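Minor structural protein 5 (Lactococcus phage Tuc2009, PDB 5E7T) is a minor structural protein of the phage virion, probably part of its host-adhesion device, with a beta-sandwich domain of the BppA family that may bind carbohydrate. Local coordinates at residues 91-97 with 173-179; 56-61 with 161-165. All coordinates share one frame; numbering follows the deposited sequence.

Contact 1 of 2, residues 91-97 with 173-179; sequences DVMFTSW and FTIRVRN
Phe94 and Ile175 lie side by side on the buried face of two antiparallel strands, with Ile175 CG1 over one face of the Phe94 ring, 4.2 Å from its centroid. Ile175 points CG1 anti to its own backbone N (chi1 -170°), and CD1 also reaches Val92 CG2 at 3.7 Å. Further along this face Phe173 meets two aromatics of the other strand: Phe94 obliquely at CD1, and the Trp97 six-membered ring nearly parallel but slid aside, barely overlapping. Phe108 of strand 104-114 closes in on Phe94 and Phe173 from the facing sheet. The opposite face is more polar and partly exposed, though Met93 is buried there against Trp138. Thr95 CG2 rests over one face of the Arg176 guanidinium, whose NE forms a salt bridge with Glu55. In a second salt bridge, Asp91 OD2 accepts hydrogen bonds from Arg178 NE (2.7 Å), on its anti lone pair, and Arg178 NH2 (2.8 Å), from above the carboxylate plane. Paired backbone bonds join Asp91 to Arg178 and Met93 to Arg176; a beta bulge then shifts the register between Phe94 and Ser96. The chemistry is thus two-sided, an apolar and aromatic face turned to the sandwich core and a largely charged or polar face opposite.

Contact 2 of 2, residues 56-61 with 161-165; sequences VTMKGT and LNVGF
Met58 reaches from strand 56-60 into the row of side chains formed by Leu161, Val163 and Phe165. Its chain bends at chi2 (-84°) and again at chi3, which brings the methyl CE in between two neighbours: CE lies 3.6 Å from Val163 CG1 and 3.7 Å from Leu161 CG. Both side chains run aslant to the methionine, and CE sits between the Leu161 branch point and the Val163 CG1 methyl. Nearer its base, Met58 CB lies at the edge of the Phe165 ring, in its plane, 3.9 Å from CZ. The same ring meets the backbone of 58-60 obliquely, with Phe165 CZ 3.3 Å from Met58 O and Phe165 CD2 3.7 Å from Gly60 N. Gly60 has no side chain there, and the ring can come close to the main chain; Phe165 CB in turn lies 3.5 Å from Gly60 O. At the other end Val56 and Leu161 approach tip to tip, CG1 to CD2, at a looser 4.1 Å. No hydrogen bond crosses between the segments, whose strand axes are 7.2 Å apart at closest and inclined at 34°: this is face-to-face packing of two sheets. Strand 53-60 pairs with 171-184 in one sheet, and 157-166 lies between 63-68 and 104-114 in the other, with Phe108 against Val163 and Ile105 and Val65 against Phe165.

Overall arrangement
Contacts 1 and 2 have centres about 13 Å apart and lie in the same beta-sandwich, within the BppA-family region. Contact 1 joins neighbouring strands within one sheet, whereas contact 2 spans the gap to the other sheet. They meet where strand 53-60 pairs with 171-184, through probable backbone hydrogen bonds from Ile175 N to Val56 O and from Phe173 N to Met58 O. Along the chain their segments alternate, 56-61, 91-97, 161-165 and 173-179, and strand 157-166 leads directly into 171-184, linking the sheets. Distant parts of the sequence are thereby interwoven into one compact domain around a shared apolar core.

Contact 1 of 2, residues 91-97 with 173-179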
# COMPACT_ATOMS: atom_id res chain seq x y z
N ASP B 91 -36.71 -45.81 18.61
CA ASP B 91 -36.39 -47.18 19.02
C ASP B 91 -35.74 -47.06 20.39
O ASP B 91 -34.85 -46.25 20.58
CB ASP B 91 -35.44 -47.88 18.05
CG ASP B 91 -36.05 -48.24 16.71
OD1 ASP B 91 -37.26 -47.97 16.51
OD2 ASP B 91 -35.31 -48.73 15.85
N VAL B 92 -36.22 -47.84 21.34
CA VAL B 92 -35.78 -47.76 22.72
C VAL B 92 -35.50 -49.16 23.32
O VAL B 92 -36.23 -50.11 23.02
CB VAL B 92 -36.87 -46.93 23.45
CG1 VAL B 92 -37.49 -47.63 24.64
CG2 VAL B 92 -36.35 -45.55 23.80
N MET B 93 -34.44 -49.28 24.12
CA MET B 93 -34.08 -50.56 24.73
C MET B 93 -33.62 -50.40 26.15
O MET B 93 -32.76 -49.56 26.41
CB MET B 93 -33.01 -51.28 23.91
CG MET B 93 -32.35 -52.43 24.61
SD MET B 93 -31.67 -53.52 23.38
CE MET B 93 -30.53 -54.27 24.33
N PHE B 94 -34.17 -51.21 27.05
CA PHE B 94 -33.79 -51.15 28.44
C PHE B 94 -32.92 -52.33 28.72
O PHE B 94 -33.39 -53.47 28.61
CB PHE B 94 -35.02 -51.11 29.36
CG PHE B 94 -35.85 -49.86 29.21
CD1 PHE B 94 -36.76 -49.71 28.16
CD2 PHE B 94 -35.72 -48.82 30.13
CE1 PHE B 94 -37.54 -48.57 28.05
CE2 PHE B 94 -36.49 -47.66 30.00
CZ PHE B 94 -37.40 -47.55 28.97
N THR B 95 -31.65 -52.07 29.04
CA THR B 95 -30.67 -53.11 29.32
C THR B 95 -30.60 -53.45 30.81
O THR B 95 -30.09 -54.52 31.17
CB THR B 95 -29.33 -52.74 28.73
OG1 THR B 95 -28.79 -51.63 29.43
CG2 THR B 95 -29.42 -52.39 27.28
N SER B 96 -31.11 -52.55 31.65
CA SER B 96 -31.12 -52.69 33.11
C SER B 96 -32.28 -51.88 33.66
O SER B 96 -32.48 -50.75 33.22
CB SER B 96 -29.80 -52.18 33.69
OG SER B 96 -29.93 -51.61 34.98
N TRP B 97 -33.03 -52.45 34.60
CA TRP B 97 -34.17 -51.77 35.22
C TRP B 97 -34.19 -52.10 36.72
O TRP B 97 -34.67 -53.15 37.12
CB TRP B 97 -35.48 -52.15 34.51
CG TRP B 97 -36.72 -51.53 35.09
CD1 TRP B 97 -37.51 -52.04 36.07
CD2 TRP B 97 -37.30 -50.27 34.72
NE1 TRP B 97 -38.52 -51.15 36.38
CE2 TRP B 97 -38.42 -50.06 35.56
CE3 TRP B 97 -36.97 -49.28 33.78
CZ2 TRP B 97 -39.24 -48.94 35.44
CZ3 TRP B 97 -37.77 -48.17 33.68
CH2 TRP B 97 -38.89 -48.00 34.51
N PHE B 173 -32.29 -46.99 35.82
CA PHE B 173 -32.40 -47.81 34.63
C PHE B 173 -31.36 -47.37 33.61
O PHE B 173 -30.81 -46.28 33.73
CB PHE B 173 -33.83 -47.85 34.03
CG PHE B 173 -34.42 -46.53 33.60
CD1 PHE B 173 -34.10 -45.97 32.36
CD2 PHE B 173 -35.28 -45.83 34.43
CE1 PHE B 173 -34.62 -44.74 31.98
CE2 PHE B 173 -35.80 -44.59 34.06
CZ PHE B 173 -35.46 -44.05 32.84
N THR B 174 -31.09 -48.22 32.63
CA THR B 174 -30.17 -47.91 31.54
C THR B 174 -30.98 -48.11 30.29
O THR B 174 -31.66 -49.12 30.17
CB THR B 174 -28.92 -48.74 31.61
OG1 THR B 174 -28.39 -48.64 32.95
CG2 THR B 174 -27.90 -48.28 30.63
N ILE B 175 -30.99 -47.10 29.43
CA ILE B 175 -31.78 -47.04 28.21
C ILE B 175 -30.91 -46.74 27.02
O ILE B 175 -29.97 -45.95 27.11
CB ILE B 175 -32.95 -46.02 28.35
CG1 ILE B 175 -33.96 -46.12 27.18
CG2 ILE B 175 -32.46 -44.58 28.58
CD1 ILE B 175 -35.17 -45.17 27.24
N ARG B 176 -31.22 -47.39 25.90
CA ARG B 176 -30.55 -47.17 24.63
C ARG B 176 -31.55 -46.51 23.72
O ARG B 176 -32.71 -46.93 23.69
CB ARG B 176 -30.04 -48.48 24.07
CG ARG B 176 -28.83 -48.96 24.84
CD ARG B 176 -28.36 -50.29 24.34
NE ARG B 176 -27.11 -50.68 24.98
CZ ARG B 176 -26.45 -51.79 24.68
NH1 ARG B 176 -26.91 -52.61 23.75
NH2 ARG B 176 -25.33 -52.09 25.31
N VAL B 177 -31.15 -45.41 23.07
CA VAL B 177 -32.04 -44.67 22.19
C VAL B 177 -31.44 -44.71 20.79
O VAL B 177 -30.32 -44.28 20.60
CB VAL B 177 -32.28 -43.25 22.72
CG1 VAL B 177 -32.99 -42.39 21.69
CG2 VAL B 177 -33.05 -43.27 24.03
N ARG B 178 -32.18 -45.31 19.83
CA ARG B 178 -31.80 -45.50 18.43
C ARG B 178 -32.81 -44.80 17.50
O ARG B 178 -34.01 -44.84 17.74
CB ARG B 178 -31.73 -47.01 18.13
CG ARG B 178 -31.48 -47.37 16.68
CD ARG B 178 -31.40 -48.86 16.52
NE ARG B 178 -32.68 -49.46 16.16
CZ ARG B 178 -32.90 -50.78 16.14
NH1 ARG B 178 -31.94 -51.62 16.45
NH2 ARG B 178 -34.09 -51.25 15.80
N ASN B 179 -32.29 -44.17 16.44
CA ASN B 179 -32.99 -43.45 15.39
C ASN B 179 -34.16 -42.55 15.88
O ASN B 179 -35.29 -42.68 15.38
CB ASN B 179 -33.46 -44.40 14.31
CG ASN B 179 -32.42 -45.32 13.71
OD1 ASN B 179 -32.76 -46.46 13.34
ND2 ASN B 179 -31.18 -44.86 13.53

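Contact 2 of 2, residues 56-61 with 161-165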
# COMPACT_ATOMS: atom_id res chain seq x y z
N VAL B 56 -27.67 -44.14 28.13
CA VAL B 56 -27.76 -43.21 29.26
C VAL B 56 -28.46 -43.91 30.41
O VAL B 56 -29.39 -44.70 30.19
CB VAL B 56 -28.42 -41.84 28.88
CG1 VAL B 56 -29.92 -41.97 28.65
CG2 VAL B 56 -28.11 -40.77 29.92
N THR B 57 -28.01 -43.62 31.63
CA THR B 57 -28.49 -44.21 32.87
C THR B 57 -29.11 -43.12 33.74
O THR B 57 -28.46 -42.15 34.07
CB THR B 57 -27.31 -44.91 33.56
OG1 THR B 57 -26.66 -45.79 32.63
CG2 THR B 57 -27.70 -45.63 34.80
N MET B 58 -30.37 -43.30 34.09
CA MET B 58 -31.12 -42.37 34.91
C MET B 58 -31.21 -42.96 36.31
O MET B 58 -31.66 -44.09 36.45
CB MET B 58 -32.51 -42.17 34.32
CG MET B 58 -32.52 -41.96 32.82
SD MET B 58 -32.22 -40.25 32.43
CE MET B 58 -33.82 -39.73 32.08
N LYS B 59 -30.77 -42.18 37.34
CA LYS B 59 -30.67 -42.57 38.76
C LYS B 59 -31.15 -41.43 39.66
O LYS B 59 -30.71 -40.29 39.53
CB LYS B 59 -29.20 -42.87 39.08
CG LYS B 59 -28.91 -43.77 40.26
CD LYS B 59 -27.46 -44.25 40.14
CE LYS B 59 -26.96 -45.03 41.32
NZ LYS B 59 -26.71 -44.17 42.52
N GLY B 60 -32.02 -41.74 40.61
CA GLY B 60 -32.51 -40.72 41.52
C GLY B 60 -33.30 -41.27 42.68
O GLY B 60 -33.79 -42.40 42.61
N THR B 61 -33.41 -40.46 43.76
CA THR B 61 -34.18 -40.79 44.96
C THR B 61 -35.02 -39.56 45.30
O THR B 61 -34.46 -38.52 45.66
CB THR B 61 -33.25 -41.26 46.11
OG1 THR B 61 -32.09 -41.90 45.57
CG2 THR B 61 -33.93 -42.21 47.07
N LEU B 161 -35.20 -35.12 28.13
CA LEU B 161 -35.51 -36.51 28.37
C LEU B 161 -35.62 -36.49 29.89
O LEU B 161 -34.61 -36.22 30.57
CB LEU B 161 -34.40 -37.47 27.92
CG LEU B 161 -34.44 -38.88 28.52
CD1 LEU B 161 -35.63 -39.65 28.06
CD2 LEU B 161 -33.21 -39.65 28.18
N ASN B 162 -36.83 -36.72 30.43
CA ASN B 162 -37.11 -36.68 31.85
C ASN B 162 -37.70 -37.96 32.38
O ASN B 162 -38.40 -38.68 31.66
CB ASN B 162 -38.08 -35.54 32.09
CG ASN B 162 -38.35 -35.18 33.52
OD1 ASN B 162 -39.38 -35.58 34.08
ND2 ASN B 162 -37.50 -34.34 34.11
N VAL B 163 -37.45 -38.24 33.67
CA VAL B 163 -38.01 -39.33 34.48
C VAL B 163 -37.99 -38.87 35.94
O VAL B 163 -37.12 -38.10 36.33
CB VAL B 163 -37.36 -40.72 34.27
CG1 VAL B 163 -35.96 -40.78 34.84
CG2 VAL B 163 -38.22 -41.83 34.88
N GLY B 164 -38.98 -39.34 36.71
CA GLY B 164 -39.13 -39.04 38.12
C GLY B 164 -39.19 -40.30 38.93
O GLY B 164 -40.00 -41.19 38.66
N PHE B 165 -38.29 -40.40 39.92
CA PHE B 165 -38.21 -41.53 40.84
C PHE B 165 -38.64 -41.02 42.21
O PHE B 165 -37.99 -40.16 42.80
CB PHE B 165 -36.78 -42.08 40.91
CG PHE B 165 -36.13 -42.47 39.60
CD1 PHE B 165 -36.26 -43.76 39.10
CD2 PHE B 165 -35.30 -41.58 38.93
CE1 PHE B 165 -35.58 -44.14 37.94
CE2 PHE B 165 -34.63 -41.97 37.78
CZ PHE B 165 -34.77 -43.25 37.29